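Local structure of putative citrate lyase, alfa subunit (Streptococcus mutans, 2HJ0) at residues I160-S172 and A193-T207. The protein is of unassigned function but belongs to the CitF family, an alpha/beta protein with two large mixed sheets, present as two chains. Sequence-based numbering, arbitrary orientation.
Sequences IHIDVAFLGAPSS and AMIDAKYADQVVIVT
The imidazole of H161 meets the carboxylate of D201 at its edge: CG of D201 lies in the ring plane, and the two flat groups are turned 57° apart. A water sits 3.9 Å above one face of that ring, over its centre; it accepts from I162 N and donates weakly to Y199 O. The edge contact is not itself a hydrogen bond; H161 NE2 bonds to S35 O, and D201 OD1 accepts from Q37 N. On the F166 ring, V164 CG1 covers one face toward the rim, while F166 CD1 lies 3.8 Å from V204 CB, the two side chains running side by side. Backbone bonds alternate in direction, as a parallel ladder requires: A165 N to Q202 O, V204 N to A165 O (2.7 Å, N-H...O angle 176°), L167 N to V204 O, V206 N to L167 O (2.7 Å). On the face carrying A165 and L167, chi1 of -48° sets L167 CG anti to the carbonyl carbon, and chi2 near 180° then places CD1 3.7 Å from A197 CB and CD2 3.9 Å from D196 CB. A165 CB packs 3.8 Å from CB of A200, the first residue past helix 191-199. That helix leads into strand 202-207, completing a beta-alpha-beta crossover from the adjacent parallel strand 164-169; strands 66-69 and 227-230 flank the pair, and helix 148-157 packs against I162 and Y199.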
loop_
_atom_site.group_PDB
_atom_site.type_symbol
_atom_site.label_atom_id
_atom_site.label_comp_id
_atom_site.label_asym_id
_atom_site.label_seq_id
_atom_site.Cartn_x
_atom_site.Cartn_y
_atom_site.Cartn_z
ATOM N N ILE A 160 9.565 18.285 0.493
ATOM C CA ILE A 160 10.619 17.676 -0.310
ATOM C C ILE A 160 9.843 16.839 -1.334
ATOM O O ILE A 160 8.820 16.250 -0.992
ATOM C CB ILE A 160 11.507 16.769 0.540
ATOM C CG1 ILE A 160 12.512 16.026 -0.336
ATOM C CG2 ILE A 160 10.650 15.778 1.270
ATOM C CD1 ILE A 160 13.260 14.945 0.397
ATOM N N HIS A 161 10.308 16.779 -2.581
ATOM C CA HIS A 161 9.577 16.026 -3.602
ATOM C C HIS A 161 10.498 15.303 -4.579
ATOM O O HIS A 161 11.325 15.925 -5.254
ATOM C CB HIS A 161 8.652 16.985 -4.350
ATOM C CG HIS A 161 7.458 16.329 -4.960
ATOM N ND1 HIS A 161 7.478 15.759 -6.213
ATOM C CD2 HIS A 161 6.201 16.147 -4.484
ATOM C CE1 HIS A 161 6.287 15.253 -6.484
ATOM N NE2 HIS A 161 5.494 15.476 -5.451
ATOM N N ILE A 162 10.336 13.989 -4.673
ATOM C CA ILE A 162 11.183 13.197 -5.545
ATOM C C ILE A 162 10.722 13.184 -6.988
ATOM O O ILE A 162 9.589 12.814 -7.284
ATOM C CB ILE A 162 11.276 11.751 -5.040
ATOM C CG1 ILE A 162 11.689 11.747 -3.568
ATOM C CG2 ILE A 162 12.302 10.973 -5.856
ATOM C CD1 ILE A 162 11.629 10.367 -2.920
ATOM N N ASP A 163 11.604 13.591 -7.892
ATOM C CA ASP A 163 11.262 13.602 -9.310
ATOM C C ASP A 163 11.348 12.196 -9.867
ATOM O O ASP A 163 10.425 11.708 -10.517
ATOM C CB ASP A 163 12.207 14.512 -10.090
ATOM C CG ASP A 163 11.932 15.971 -9.846
ATOM O OD1 ASP A 163 10.817 16.428 -10.201
ATOM O OD2 ASP A 163 12.825 16.660 -9.296
ATOM N N VAL A 164 12.470 11.540 -9.617
ATOM C CA VAL A 164 12.654 10.192 -10.107
ATOM C C VAL A 164 13.306 9.351 -9.036
ATOM O O VAL A 164 14.328 9.730 -8.463
ATOM C CB VAL A 164 13.559 10.153 -11.347
ATOM C CG1 VAL A 164 13.687 8.724 -11.853
ATOM C CG2 VAL A 164 13.000 11.044 -12.420
ATOM N N ALA A 165 12.711 8.199 -8.766
ATOM C CA ALA A 165 13.269 7.298 -7.776
ATOM C C ALA A 165 13.830 6.078 -8.480
ATOM O O ALA A 165 13.106 5.365 -9.179
ATOM C CB ALA A 165 12.213 6.886 -6.783
ATOM N N PHE A 166 15.127 5.852 -8.312
ATOM C CA PHE A 166 15.773 4.693 -8.898
ATOM C C PHE A 166 15.888 3.672 -7.784
ATOM O O PHE A 166 16.758 3.802 -6.932
ATOM C CB PHE A 166 17.141 5.083 -9.408
ATOM C CG PHE A 166 17.092 6.083 -10.513
ATOM C CD1 PHE A 166 16.849 5.683 -11.816
ATOM C CD2 PHE A 166 17.281 7.435 -10.248
ATOM C CE1 PHE A 166 16.799 6.621 -12.838
ATOM C CE2 PHE A 166 17.230 8.376 -11.265
ATOM C CZ PHE A 166 16.991 7.976 -12.557
ATOM N N LEU A 167 15.002 2.675 -7.789
ATOM C CA LEU A 167 14.984 1.650 -6.744
ATOM C C LEU A 167 15.496 0.267 -7.166
ATOM O O LEU A 167 15.086 -0.264 -8.193
ATOM C CB LEU A 167 13.559 1.490 -6.196
ATOM C CG LEU A 167 12.805 2.767 -5.827
ATOM C CD1 LEU A 167 11.415 2.421 -5.293
ATOM C CD2 LEU A 167 13.610 3.546 -4.786
ATOM N N GLY A 168 16.379 -0.325 -6.366
ATOM C CA GLY A 168 16.868 -1.648 -6.703
ATOM C C GLY A 168 15.933 -2.706 -6.139
ATOM O O GLY A 168 15.485 -2.573 -5.009
ATOM N N ALA A 169 15.609 -3.733 -6.920
ATOM C CA ALA A 169 14.732 -4.802 -6.448
ATOM C C ALA A 169 15.292 -6.137 -6.904
ATOM O O ALA A 169 15.508 -6.368 -8.105
ATOM C CB ALA A 169 13.338 -4.622 -6.985
ATOM N N PRO A 170 15.556 -7.039 -5.951
ATOM C CA PRO A 170 16.095 -8.351 -6.308
ATOM C C PRO A 170 15.217 -9.166 -7.258
ATOM O O PRO A 170 15.659 -10.181 -7.800
ATOM C CB PRO A 170 16.307 -9.027 -4.951
ATOM C CG PRO A 170 15.347 -8.340 -4.054
ATOM C CD PRO A 170 15.463 -6.891 -4.491
ATOM N N SER A 171 13.970 -8.739 -7.443
ATOM C CA SER A 171 13.056 -9.415 -8.372
ATOM C C SER A 171 11.944 -8.462 -8.804
ATOM O O SER A 171 11.542 -7.579 -8.047
ATOM C CB SER A 171 12.454 -10.692 -7.749
ATOM O OG SER A 171 11.679 -10.436 -6.593
ATOM N N SER A 172 11.456 -8.643 -10.026
ATOM C CA SER A 172 10.402 -7.794 -10.561
ATOM C C SER A 172 9.904 -8.325 -11.903
ATOM O O SER A 172 10.667 -8.951 -12.638
ATOM C CB SER A 172 10.945 -6.380 -10.746
ATOM O OG SER A 172 10.053 -5.582 -11.504
ATOM N N ALA A 193 12.514 1.799 0.558
ATOM C CA ALA A 193 12.163 2.033 -0.840
ATOM C C ALA A 193 10.659 2.142 -1.076
ATOM O O ALA A 193 10.212 2.865 -1.970
ATOM C CB ALA A 193 12.736 0.939 -1.716
HETATM N N MSE A 194 9.875 1.432 -0.273
HETATM C CA MSE A 194 8.422 1.451 -0.436
HETATM C C MSE A 194 7.804 2.830 -0.339
HETATM O O MSE A 194 6.797 3.109 -0.986
HETATM C CB MSE A 194 7.749 0.521 0.579
HETATM C CG MSE A 194 7.810 -0.947 0.193
HETATM SE SE MSE A 194 7.468 -2.156 1.671
HETATM C CE MSE A 194 5.617 -2.600 1.318
ATOM N N ILE A 195 8.395 3.696 0.468
ATOM C CA ILE A 195 7.848 5.029 0.599
ATOM C C ILE A 195 8.210 5.850 -0.632
ATOM O O ILE A 195 7.415 6.646 -1.097
ATOM C CB ILE A 195 8.358 5.701 1.863
ATOM C CG1 ILE A 195 7.849 7.131 1.924
ATOM C CG2 ILE A 195 9.862 5.668 1.900
ATOM C CD1 ILE A 195 8.227 7.814 3.202
ATOM N N ASP A 196 9.403 5.639 -1.170
ATOM C CA ASP A 196 9.815 6.349 -2.361
ATOM C C ASP A 196 8.860 6.081 -3.496
ATOM O O ASP A 196 8.355 6.997 -4.117
ATOM C CB ASP A 196 11.200 5.901 -2.800
ATOM C CG ASP A 196 12.291 6.455 -1.923
ATOM O OD1 ASP A 196 12.168 6.344 -0.687
ATOM O OD2 ASP A 196 13.271 7.001 -2.470
ATOM N N ALA A 197 8.608 4.813 -3.775
ATOM C CA ALA A 197 7.739 4.458 -4.884
ATOM C C ALA A 197 6.319 4.924 -4.693
ATOM O O ALA A 197 5.536 4.950 -5.637
ATOM C CB ALA A 197 7.759 2.959 -5.095
ATOM N N LYS A 198 5.987 5.295 -3.471
ATOM C CA LYS A 198 4.640 5.739 -3.164
ATOM C C LYS A 198 4.447 7.247 -3.357
ATOM O O LYS A 198 3.371 7.694 -3.735
ATOM C CB LYS A 198 4.323 5.322 -1.732
ATOM C CG LYS A 198 2.959 5.687 -1.214
ATOM C CD LYS A 198 2.728 5.011 0.149
ATOM C CE LYS A 198 2.898 3.471 0.046
ATOM N NZ LYS A 198 2.736 2.715 1.335
ATOM N N TYR A 199 5.496 8.027 -3.128
ATOM C CA TYR A 199 5.383 9.467 -3.271
ATOM C C TYR A 199 6.139 10.103 -4.436
ATOM O O TYR A 199 5.884 11.249 -4.785
ATOM C CB TYR A 199 5.818 10.124 -1.973
ATOM C CG TYR A 199 4.876 9.851 -0.848
ATOM C CD1 TYR A 199 3.657 10.532 -0.750
ATOM C CD2 TYR A 199 5.186 8.899 0.117
ATOM C CE1 TYR A 199 2.764 10.262 0.298
ATOM C CE2 TYR A 199 4.313 8.616 1.161
ATOM C CZ TYR A 199 3.104 9.297 1.251
ATOM O OH TYR A 199 2.240 9.017 2.284
ATOM N N ALA A 200 7.071 9.369 -5.024
ATOM C CA ALA A 200 7.857 9.890 -6.134
ATOM C C ALA A 200 6.996 10.053 -7.384
ATOM O O ALA A 200 6.013 9.326 -7.576
ATOM C CB ALA A 200 9.037 8.951 -6.428
ATOM N N ASP A 201 7.358 11.015 -8.229
ATOM C CA ASP A 201 6.609 11.235 -9.458
ATOM C C ASP A 201 6.834 10.089 -10.434
ATOM O O ASP A 201 5.887 9.494 -10.943
ATOM C CB ASP A 201 7.009 12.559 -10.103
ATOM C CG ASP A 201 6.311 13.735 -9.467
ATOM O OD1 ASP A 201 5.310 13.518 -8.744
ATOM O OD2 ASP A 201 6.750 14.884 -9.695
ATOM N N GLN A 202 8.099 9.795 -10.691
ATOM C CA GLN A 202 8.452 8.708 -11.566
ATOM C C GLN A 202 9.342 7.722 -10.813
ATOM O O GLN A 202 10.274 8.115 -10.094
ATOM C CB GLN A 202 9.154 9.236 -12.812
ATOM C CG GLN A 202 8.187 9.572 -13.903
ATOM C CD GLN A 202 8.869 9.785 -15.204
ATOM O OE1 GLN A 202 9.643 10.721 -15.361
ATOM N NE2 GLN A 202 8.596 8.915 -16.162
ATOM N N VAL A 203 9.027 6.439 -10.973
ATOM C CA VAL A 203 9.763 5.366 -10.321
ATOM C C VAL A 203 10.377 4.419 -11.343
ATOM O O VAL A 203 9.692 3.920 -12.236
ATOM C CB VAL A 203 8.825 4.556 -9.365
ATOM C CG1 VAL A 203 9.500 3.270 -8.898
ATOM C CG2 VAL A 203 8.442 5.419 -8.160
ATOM N N VAL A 204 11.677 4.190 -11.209
ATOM C CA VAL A 204 12.412 3.287 -12.089
ATOM C C VAL A 204 12.986 2.176 -11.214
ATOM O O VAL A 204 13.884 2.442 -10.419
ATOM C CB VAL A 204 13.598 4.007 -12.767
ATOM C CG1 VAL A 204 14.490 2.996 -13.471
ATOM C CG2 VAL A 204 13.096 5.012 -13.756
ATOM N N ILE A 205 12.477 0.952 -11.320
ATOM C CA ILE A 205 13.059 -0.105 -10.500
ATOM C C ILE A 205 14.093 -0.840 -11.362
ATOM O O ILE A 205 13.838 -1.138 -12.534
ATOM C CB ILE A 205 11.989 -1.135 -9.921
ATOM C CG1 ILE A 205 11.564 -2.126 -10.990
ATOM C CG2 ILE A 205 10.770 -0.428 -9.346
ATOM C CD1 ILE A 205 12.314 -3.395 -10.869
ATOM N N VAL A 206 15.269 -1.089 -10.787
ATOM C CA VAL A 206 16.369 -1.772 -11.476
ATOM C C VAL A 206 16.486 -3.163 -10.866
ATOM O O VAL A 206 16.890 -3.320 -9.703
ATOM C CB VAL A 206 17.710 -1.023 -11.259
ATOM C CG1 VAL A 206 18.803 -1.611 -12.154
ATOM C CG2 VAL A 206 17.511 0.448 -11.508
ATOM N N THR A 207 16.125 -4.174 -11.641
ATOM C CA THR A 207 16.181 -5.519 -11.113
ATOM C C THR A 207 17.350 -6.311 -11.620
ATOM O O THR A 207 17.943 -6.025 -12.667
ATOM C CB THR A 207 14.905 -6.324 -11.410
ATOM O OG1 THR A 207 14.904 -7.531 -10.627
ATOM C CG2 THR A 207 14.832 -6.669 -12.877
HETATM O O HOH W 1 8.168 12.535 -3.916
#